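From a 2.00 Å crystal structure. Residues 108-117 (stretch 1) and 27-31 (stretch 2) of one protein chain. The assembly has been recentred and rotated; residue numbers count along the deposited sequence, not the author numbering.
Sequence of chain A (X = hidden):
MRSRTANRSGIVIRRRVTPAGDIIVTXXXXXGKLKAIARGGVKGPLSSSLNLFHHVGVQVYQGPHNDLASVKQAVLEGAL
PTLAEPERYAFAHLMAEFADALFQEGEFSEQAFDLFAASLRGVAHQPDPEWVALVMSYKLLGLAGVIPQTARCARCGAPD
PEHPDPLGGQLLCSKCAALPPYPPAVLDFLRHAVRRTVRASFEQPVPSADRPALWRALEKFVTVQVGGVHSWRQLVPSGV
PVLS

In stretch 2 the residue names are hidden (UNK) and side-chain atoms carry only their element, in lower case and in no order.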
# COMPACT_ATOMS: atom_id res chain seq x y z
N PHE A 108 4.80 -0.13 21.42
CA PHE A 108 3.38 0.11 21.66
C PHE A 108 2.90 -0.08 23.09
O PHE A 108 2.59 -1.18 23.52
CB PHE A 108 2.48 -0.68 20.71
CG PHE A 108 1.09 -0.10 20.59
CD1 PHE A 108 0.83 1.01 19.81
CD2 PHE A 108 0.04 -0.66 21.28
CE1 PHE A 108 -0.45 1.53 19.71
CE2 PHE A 108 -1.25 -0.17 21.18
CZ PHE A 108 -1.51 0.93 20.38
N SER A 109 2.79 1.03 23.80
CA SER A 109 2.59 1.06 25.24
C SER A 109 1.11 1.14 25.60
O SER A 109 0.26 1.35 24.74
CB SER A 109 3.25 2.31 25.81
OG SER A 109 2.74 3.49 25.19
N GLU A 110 0.81 1.00 26.88
CA GLU A 110 -0.56 1.17 27.35
C GLU A 110 -1.10 2.56 27.02
O GLU A 110 -2.27 2.70 26.66
CB GLU A 110 -0.69 0.89 28.85
CG GLU A 110 -2.13 1.05 29.31
CD GLU A 110 -2.47 0.43 30.66
OE1 GLU A 110 -1.53 0.07 31.40
OE2 GLU A 110 -3.67 0.33 30.98
N GLN A 111 -0.27 3.59 27.14
CA GLN A 111 -0.69 4.96 26.87
C GLN A 111 -1.08 5.09 25.39
O GLN A 111 -2.07 5.73 25.05
CB GLN A 111 0.42 5.94 27.23
CG GLN A 111 0.73 6.05 28.72
CD GLN A 111 1.57 4.94 29.32
OE1 GLN A 111 2.16 4.11 28.61
NE2 GLN A 111 1.62 4.92 30.64
N ALA A 112 -0.32 4.42 24.53
CA ALA A 112 -0.56 4.40 23.10
C ALA A 112 -1.87 3.68 22.82
O ALA A 112 -2.69 4.19 22.06
CB ALA A 112 0.61 3.76 22.36
N PHE A 113 -2.10 2.54 23.47
CA PHE A 113 -3.35 1.82 23.33
C PHE A 113 -4.54 2.71 23.68
O PHE A 113 -5.52 2.78 22.93
CB PHE A 113 -3.43 0.53 24.17
CG PHE A 113 -4.80 -0.11 24.08
CD1 PHE A 113 -5.16 -0.83 22.95
CD2 PHE A 113 -5.76 0.12 25.05
CE1 PHE A 113 -6.43 -1.34 22.81
CE2 PHE A 113 -7.04 -0.39 24.93
CZ PHE A 113 -7.37 -1.11 23.81
N ASP A 114 -4.44 3.41 24.81
CA ASP A 114 -5.57 4.21 25.28
C ASP A 114 -5.90 5.36 24.33
O ASP A 114 -7.07 5.65 24.06
CB ASP A 114 -5.26 4.82 26.64
CG ASP A 114 -5.34 3.81 27.77
OD1 ASP A 114 -6.06 2.79 27.65
OD2 ASP A 114 -4.69 4.01 28.81
N LEU A 115 -4.85 6.02 23.86
CA LEU A 115 -4.97 7.06 22.87
C LEU A 115 -5.51 6.53 21.55
O LEU A 115 -6.33 7.20 20.90
CB LEU A 115 -3.63 7.73 22.60
CG LEU A 115 -3.44 9.24 22.51
CD1 LEU A 115 -2.54 9.54 21.33
CD2 LEU A 115 -4.65 10.16 22.52
N PHE A 116 -5.02 5.38 21.11
CA PHE A 116 -5.58 4.76 19.90
C PHE A 116 -7.08 4.46 20.01
O PHE A 116 -7.87 4.78 19.11
CB PHE A 116 -4.80 3.51 19.51
CG PHE A 116 -5.39 2.80 18.34
CD1 PHE A 116 -5.19 3.29 17.06
CD2 PHE A 116 -6.14 1.66 18.52
CE1 PHE A 116 -5.77 2.67 15.98
CE2 PHE A 116 -6.70 1.03 17.44
CZ PHE A 116 -6.53 1.53 16.17
N ALA A 117 -7.49 3.84 21.10
CA ALA A 117 -8.89 3.50 21.33
C ALA A 117 -9.74 4.77 21.32
O ALA A 117 -10.81 4.80 20.69
CB ALA A 117 -9.05 2.73 22.65
N UNK A 27 -3.86 -7.25 16.46
CA UNK A 27 -4.53 -6.46 17.47
C UNK A 27 -3.57 -5.46 18.08
O UNK A 27 -2.39 -5.72 18.29
c UNK A 27 -5.95 -8.57 18.35
c UNK A 27 -7.08 -8.31 17.44
c UNK A 27 -6.49 -8.94 19.72
c UNK A 27 -5.09 -7.33 18.59
N UNK A 28 -4.11 -4.28 18.38
CA UNK A 28 -3.42 -3.38 19.29
C UNK A 28 -4.03 -3.56 20.67
O UNK A 28 -5.25 -3.51 20.83
c UNK A 28 -3.05 -0.26 17.10
c UNK A 28 -1.41 -2.16 17.35
c UNK A 28 -3.50 -1.96 18.77
c UNK A 28 -2.86 -1.72 17.41
N UNK A 29 -3.16 -3.76 21.66
CA UNK A 29 -3.50 -4.01 23.05
C UNK A 29 -2.66 -3.19 24.03
O UNK A 29 -1.58 -2.75 23.66
c UNK A 29 -3.33 -5.50 23.43
o UNK A 29 -1.97 -5.80 23.78
c UNK A 29 -3.69 -6.39 22.26
N UNK A 30 -3.14 -3.05 25.27
CA UNK A 30 -2.38 -2.31 26.27
C UNK A 30 -1.02 -2.92 26.59
O UNK A 30 -0.15 -2.19 27.06
c UNK A 30 -4.31 -3.31 27.30
c UNK A 30 -4.42 -3.54 25.80
c UNK A 30 -3.31 -2.25 27.49
N UNK A 31 -0.81 -4.19 26.24
CA UNK A 31 0.49 -4.83 26.40
C UNK A 31 1.32 -4.97 25.13
O UNK A 31 2.32 -5.67 25.12
o UNK A 31 -1.65 -8.32 28.86
c UNK A 31 -0.63 -7.61 28.90
c UNK A 31 0.31 -6.21 27.02
n UNK A 31 0.48 -8.00 29.50
c UNK A 31 -0.58 -6.22 28.26
O HOH W 1 2.47 -2.22 25.96

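Position 27 carries four side-chain carbons, a single atom off CA and then a fork one atom further out. It lies in the strand, and its side chain touches nothing on stretch 1, so it makes no direct side-chain contact there. The skeleton is that of leucine, since isoleucine and valine would branch at CB: Leu 27.

Position 28 has the same set, four carbons forked at the second, but here CA-to-CB points toward stretch 1. CB lies 3.8 Å from Phe 108 CE2, and the two branch ends sit over different aromatic rings. An unbranched CB followed by a fork again means leucine. In Leu 28, CD2 stands 4.2 Å from the centroid of the Phe 108 ring and CD1 3.8 Å from that of the Phe 116 ring, each within 7° of the ring normal. Both are CH-pi contacts over a face, so each methyl has its own aromatic surface.

Position 29 branches at once: CB bears one oxygen and one carbon. Its CA-to-CB bond points away from stretch 1, as alternation along a strand predicts. What it offers the helix side is backbone: its O lies 3.6 Å from Phe 108 CD2, at the ring edge, and its CA 3.6 Å from Phe 113 CD1. The branching with one oxygen is the mark of threonine. In Thr 29, OG1 accepts a weak hydrogen bond from the backbone N of position 31 at 3.2 Å.

Position 30 has three carbons closing a ring onto the backbone N. The ring carbon next to N lies over a face of Phe 113, while CB meets Glu 110 CG at 3.9 Å. Only proline closes such a ring. In Pro 30 that carbon is CD, 3.9 Å from the centroid of the Phe 113 ring.

Position 31 shows three carbons in a row, the third carrying one oxygen and one nitrogen. The CA-to-CB bond of position 31 points away from stretch 1, and the exposed side chain makes no contact with it. A terminal amide, one carbon longer than asparagine, makes this Gln 31.

Ring faces receive aliphatic groups, while backbone carbonyls meet ring edges: Leu 28 O lies 3.2 Å from Phe 113 CE1, and Thr 29 O sits at the edge of Phe 108. Phe 113 and Phe 116, three residues apart on the helix, join Phe 108 ahead of it in facing the strand, and all three have chi1 near t. No direct hydrogen bond joins the stretches; Pro 30 O and Glu 110 N are 3.3 Å apart at a poor angle. Instead, a water donates to Pro 30 O at 2.8 Å and to Phe 108 O at 2.7 Å. Within stretch 1, Ser 109 OG caps the helix by accepting from Ala 112 N at 3.3 Å.

Stretch 2 (27-31) LLTPQ
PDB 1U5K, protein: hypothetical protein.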